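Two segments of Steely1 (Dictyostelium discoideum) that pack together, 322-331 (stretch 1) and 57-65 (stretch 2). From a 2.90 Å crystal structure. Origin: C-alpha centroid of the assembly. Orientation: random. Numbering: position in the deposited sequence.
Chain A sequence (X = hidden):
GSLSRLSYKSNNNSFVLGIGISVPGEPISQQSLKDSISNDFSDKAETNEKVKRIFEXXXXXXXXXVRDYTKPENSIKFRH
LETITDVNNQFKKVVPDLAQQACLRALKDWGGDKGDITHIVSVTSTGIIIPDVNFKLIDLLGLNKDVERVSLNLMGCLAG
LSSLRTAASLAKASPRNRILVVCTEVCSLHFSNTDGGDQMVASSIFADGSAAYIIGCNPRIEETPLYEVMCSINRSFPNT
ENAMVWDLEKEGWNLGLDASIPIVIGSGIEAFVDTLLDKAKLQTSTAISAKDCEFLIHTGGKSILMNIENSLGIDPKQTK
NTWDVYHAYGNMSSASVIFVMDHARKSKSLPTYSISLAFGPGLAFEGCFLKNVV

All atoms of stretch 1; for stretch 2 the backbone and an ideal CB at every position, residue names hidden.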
# COMPACT_ATOMS: atom_id res chain seq x y z
N THR A 322 17.70 16.32 -13.18
CA THR A 322 17.43 14.89 -13.07
C THR A 322 18.65 14.06 -13.48
O THR A 322 18.87 12.97 -12.96
CB THR A 322 16.23 14.48 -13.94
OG1 THR A 322 16.45 14.89 -15.29
CG2 THR A 322 14.98 15.16 -13.49
N TRP A 323 19.45 14.56 -14.42
CA TRP A 323 20.64 13.81 -14.83
C TRP A 323 21.71 13.89 -13.76
O TRP A 323 22.59 13.04 -13.71
CB TRP A 323 21.19 14.34 -16.16
CG TRP A 323 20.53 13.80 -17.39
CD1 TRP A 323 19.53 14.39 -18.12
CD2 TRP A 323 20.76 12.53 -18.01
NE1 TRP A 323 19.12 13.57 -19.14
CE2 TRP A 323 19.86 12.41 -19.10
CE3 TRP A 323 21.64 11.47 -17.75
CZ2 TRP A 323 19.83 11.28 -19.91
CZ3 TRP A 323 21.60 10.34 -18.56
CH2 TRP A 323 20.70 10.25 -19.63
N ASP A 324 21.67 14.92 -12.92
CA ASP A 324 22.65 15.03 -11.85
C ASP A 324 22.32 13.91 -10.87
O ASP A 324 23.20 13.16 -10.44
CB ASP A 324 22.54 16.38 -11.13
CG ASP A 324 22.99 17.54 -11.99
OD1 ASP A 324 23.94 17.37 -12.79
OD2 ASP A 324 22.42 18.64 -11.83
N VAL A 325 21.03 13.80 -10.54
CA VAL A 325 20.55 12.77 -9.62
C VAL A 325 20.86 11.38 -10.16
O VAL A 325 21.39 10.53 -9.45
CB VAL A 325 19.04 12.86 -9.43
CG1 VAL A 325 18.55 11.73 -8.55
CG2 VAL A 325 18.68 14.20 -8.83
N TYR A 326 20.54 11.14 -11.43
CA TYR A 326 20.80 9.84 -12.03
C TYR A 326 22.29 9.49 -12.05
O TYR A 326 22.66 8.35 -11.78
CB TYR A 326 20.22 9.78 -13.46
CG TYR A 326 20.52 8.48 -14.20
CD1 TYR A 326 21.51 8.44 -15.18
CD2 TYR A 326 19.84 7.30 -13.88
CE1 TYR A 326 21.83 7.24 -15.84
CE2 TYR A 326 20.15 6.09 -14.53
CZ TYR A 326 21.14 6.07 -15.51
OH TYR A 326 21.46 4.88 -16.14
N HIS A 327 23.15 10.47 -12.35
CA HIS A 327 24.59 10.20 -12.40
C HIS A 327 25.17 9.81 -11.05
O HIS A 327 26.06 8.96 -10.98
CB HIS A 327 25.36 11.41 -12.92
CG HIS A 327 25.15 11.70 -14.37
ND1 HIS A 327 25.05 10.70 -15.32
CD2 HIS A 327 25.04 12.87 -15.04
CE1 HIS A 327 24.89 11.25 -16.51
NE2 HIS A 327 24.88 12.56 -16.37
N ALA A 328 24.65 10.42 -9.98
CA ALA A 328 25.14 10.18 -8.63
C ALA A 328 24.38 9.19 -7.75
O ALA A 328 24.85 8.85 -6.66
CB ALA A 328 25.24 11.51 -7.91
N TYR A 329 23.23 8.72 -8.20
CA TYR A 329 22.44 7.78 -7.39
C TYR A 329 21.88 6.61 -8.17
O TYR A 329 21.62 5.54 -7.61
CB TYR A 329 21.28 8.51 -6.72
CG TYR A 329 21.69 9.60 -5.76
CD1 TYR A 329 22.24 9.29 -4.52
CD2 TYR A 329 21.56 10.94 -6.11
CE1 TYR A 329 22.63 10.28 -3.65
CE2 TYR A 329 21.95 11.95 -5.25
CZ TYR A 329 22.49 11.61 -4.02
OH TYR A 329 22.90 12.61 -3.16
N GLY A 330 21.66 6.81 -9.47
CA GLY A 330 21.09 5.77 -10.29
C GLY A 330 19.58 5.71 -10.10
O GLY A 330 18.93 6.74 -9.89
N ASN A 331 19.02 4.51 -10.16
CA ASN A 331 17.59 4.33 -9.99
C ASN A 331 17.25 3.79 -8.60
O ASN A 331 17.50 2.63 -8.31
CB ASN A 331 17.05 3.38 -11.05
CG ASN A 331 15.56 3.20 -10.95
OD1 ASN A 331 14.97 2.42 -11.69
ND2 ASN A 331 14.94 3.93 -10.04
N UNK A 57 28.25 1.58 -20.51
CA UNK A 57 27.21 2.34 -21.19
C UNK A 57 26.03 2.75 -20.32
O UNK A 57 25.02 3.22 -20.84
CB UNK A 57 26.69 1.52 -22.37
N UNK A 58 26.16 2.60 -19.01
CA UNK A 58 25.08 2.95 -18.08
C UNK A 58 25.01 4.44 -17.78
O UNK A 58 23.95 4.95 -17.42
CB UNK A 58 25.25 2.18 -16.77
N UNK A 59 26.15 5.12 -17.90
CA UNK A 59 26.24 6.55 -17.63
C UNK A 59 26.01 6.92 -16.17
O UNK A 59 25.66 8.05 -15.86
CB UNK A 59 25.23 7.30 -18.50
N UNK A 60 26.20 5.96 -15.26
CA UNK A 60 26.04 6.22 -13.84
C UNK A 60 27.43 6.32 -13.24
O UNK A 60 28.29 5.49 -13.52
CB UNK A 60 25.21 5.13 -13.15
N UNK A 61 27.65 7.35 -12.43
CA UNK A 61 28.95 7.56 -11.82
C UNK A 61 29.07 6.91 -10.45
O UNK A 61 30.09 6.30 -10.14
CB UNK A 61 29.23 9.06 -11.70
N UNK A 62 28.03 7.04 -9.64
CA UNK A 62 28.00 6.46 -8.29
C UNK A 62 26.61 5.99 -7.87
O UNK A 62 25.60 6.42 -8.43
CB UNK A 62 28.51 7.48 -7.28
N UNK A 63 26.59 5.12 -6.87
CA UNK A 63 25.37 4.57 -6.30
C UNK A 63 25.62 4.27 -4.83
O UNK A 63 26.75 3.99 -4.43
CB UNK A 63 24.92 3.31 -7.05
N UNK A 64 24.56 4.34 -4.03
CA UNK A 64 24.64 4.02 -2.60
C UNK A 64 23.95 2.67 -2.42
O UNK A 64 22.82 2.48 -2.86
CB UNK A 64 24.00 5.10 -1.73
N UNK A 65 24.64 1.73 -1.79
CA UNK A 65 24.07 0.40 -1.64
C UNK A 65 24.20 -0.18 -0.25
O UNK A 65 25.28 -0.14 0.34
CB UNK A 65 24.73 -0.55 -2.64

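Stretch 1 is the last part of a helix and the turn after it; Gly330, with positive phi, is the first residue to leave helical angles. Stretch 2 crosses its C-terminal end, where carbonyl groups are left without helical partners.

Position 57 has nothing of stretch 1 within 5.5 Å of its ideal CB. Almost any residue would suit. It is Gln57, and its side chain makes no contact here.

At position 58 the CB points sideways, 4.7 Å from Tyr326 OH. The backbone matters more, because Tyr326 OH donates a hydrogen bond to the carbonyl O of residue 58 at 2.8 Å. Stretch 1 sets little preference here; a small residue, polar or not, is one of several that would fit. The residue is Ser58. Its OG accepts a weak hydrogen bond from the backbone N of residue 60, at 3.4 Å.

Position 59 has positive phi (66°), which favours glycine and is tolerated by asparagine and some other residues. Its CB points toward stretch 1, with Tyr326 CE1 at 4.3 Å, His327 CE1 at 4.4 Å and Trp323 CZ3 at 4.7 Å. A long side chain could follow these rings. The residue is Gln59. Its OE1 lies 3.2 Å from Trp323 CZ3, a contact oblique to the indole. Its backbone O accepts a hydrogen bond from His327 ND1 at 2.8 Å, at the edge of the imidazole, near its plane.

At position 60 the CB points sideways, 4.3 Å from Tyr326 O. The Tyr326 ring and the bare Gly330 CA offer an apolar surface, so isoleucine, leucine, valine or methionine would be reasonable. It is Ile60. CG1 packs 3.4 Å from Tyr326 CZ, and CD1 reaches to 3.7 Å from Gly330 CA. A CB on residue 330 would sit only 3.3 Å from this CD1.

Position 61 donates its backbone N to His327 O at 2.7 Å. The ideal CB is already 3.3 Å from that same O, but the side chain can leave into open space, so a long polar residue is suitable. Lys61 is extended, and its end leads away from stretch 1.

Position 62 also gives its N to His327 O, at 3.1 Å, so one carbonyl takes two donors. The CB points sideways, 4.0 Å from Ala328 O. A short hydroxyl side chain would suit, serine or threonine. It is Thr62, with chi1 in p, and OG1 donates to Ala328 O at 3.0 Å.

Position 63 has extended angles and a sideways CB, 4.0 Å from Tyr329 O. Many side chains with a methylene stem would pass. In Arg63, CG lies 3.4 Å from Tyr329 O, and the guanidinium bonds elsewhere in the structure.

At position 64 the ideal CB is 5.3 Å from Tyr329 CD1. A flat or aromatic side chain could reach that ring. The residue is His64, whose CD2 is 3.5 Å from Tyr329 CD1. The two rings meet rim to rim, with planes at 28°.

Position 65 is out of reach, so stretch 1 sets no preference. It is Leu65.

Stretch 2 57-65: QSQIKTRHL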
# COMPACT_ATOMS: atom_id res chain seq x y z
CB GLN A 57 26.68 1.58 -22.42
CG GLN A 57 27.27 2.10 -23.73
CD GLN A 57 27.27 3.63 -23.80
OE1 GLN A 57 26.32 4.25 -24.29
NE2 GLN A 57 28.33 4.25 -23.30
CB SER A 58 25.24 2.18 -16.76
OG SER A 58 26.32 2.69 -16.00
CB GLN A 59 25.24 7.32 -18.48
CG GLN A 59 25.65 7.49 -19.92
CD GLN A 59 24.53 8.06 -20.76
OE1 GLN A 59 23.95 9.09 -20.42
NE2 GLN A 59 24.23 7.40 -21.88
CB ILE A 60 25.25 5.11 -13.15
CG1 ILE A 60 23.81 5.10 -13.67
CG2 ILE A 60 25.28 5.30 -11.64
CD1 ILE A 60 22.93 4.05 -13.05
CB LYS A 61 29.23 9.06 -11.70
CG LYS A 61 30.71 9.41 -11.79
CD LYS A 61 30.90 10.86 -12.21
CE LYS A 61 32.35 11.09 -12.61
NZ LYS A 61 32.66 12.51 -12.86
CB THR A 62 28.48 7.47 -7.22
OG1 THR A 62 27.75 8.69 -7.35
CG2 THR A 62 29.96 7.74 -7.35
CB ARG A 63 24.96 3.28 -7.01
CG ARG A 63 24.21 3.48 -8.31
CD ARG A 63 23.70 2.15 -8.84
NE ARG A 63 24.79 1.27 -9.26
CZ ARG A 63 24.69 -0.05 -9.36
NH1 ARG A 63 23.55 -0.66 -9.06
NH2 ARG A 63 25.72 -0.77 -9.75
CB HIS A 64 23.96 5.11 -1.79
CG HIS A 64 24.65 6.44 -1.86
ND1 HIS A 64 25.54 6.86 -0.90
CD2 HIS A 64 24.62 7.41 -2.80
CE1 HIS A 64 26.03 8.04 -1.25
NE2 HIS A 64 25.49 8.39 -2.40
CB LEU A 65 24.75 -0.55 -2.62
CG LEU A 65 24.93 -0.09 -4.07
CD1 LEU A 65 25.86 -1.05 -4.77
CD2 LEU A 65 23.60 -0.02 -4.77
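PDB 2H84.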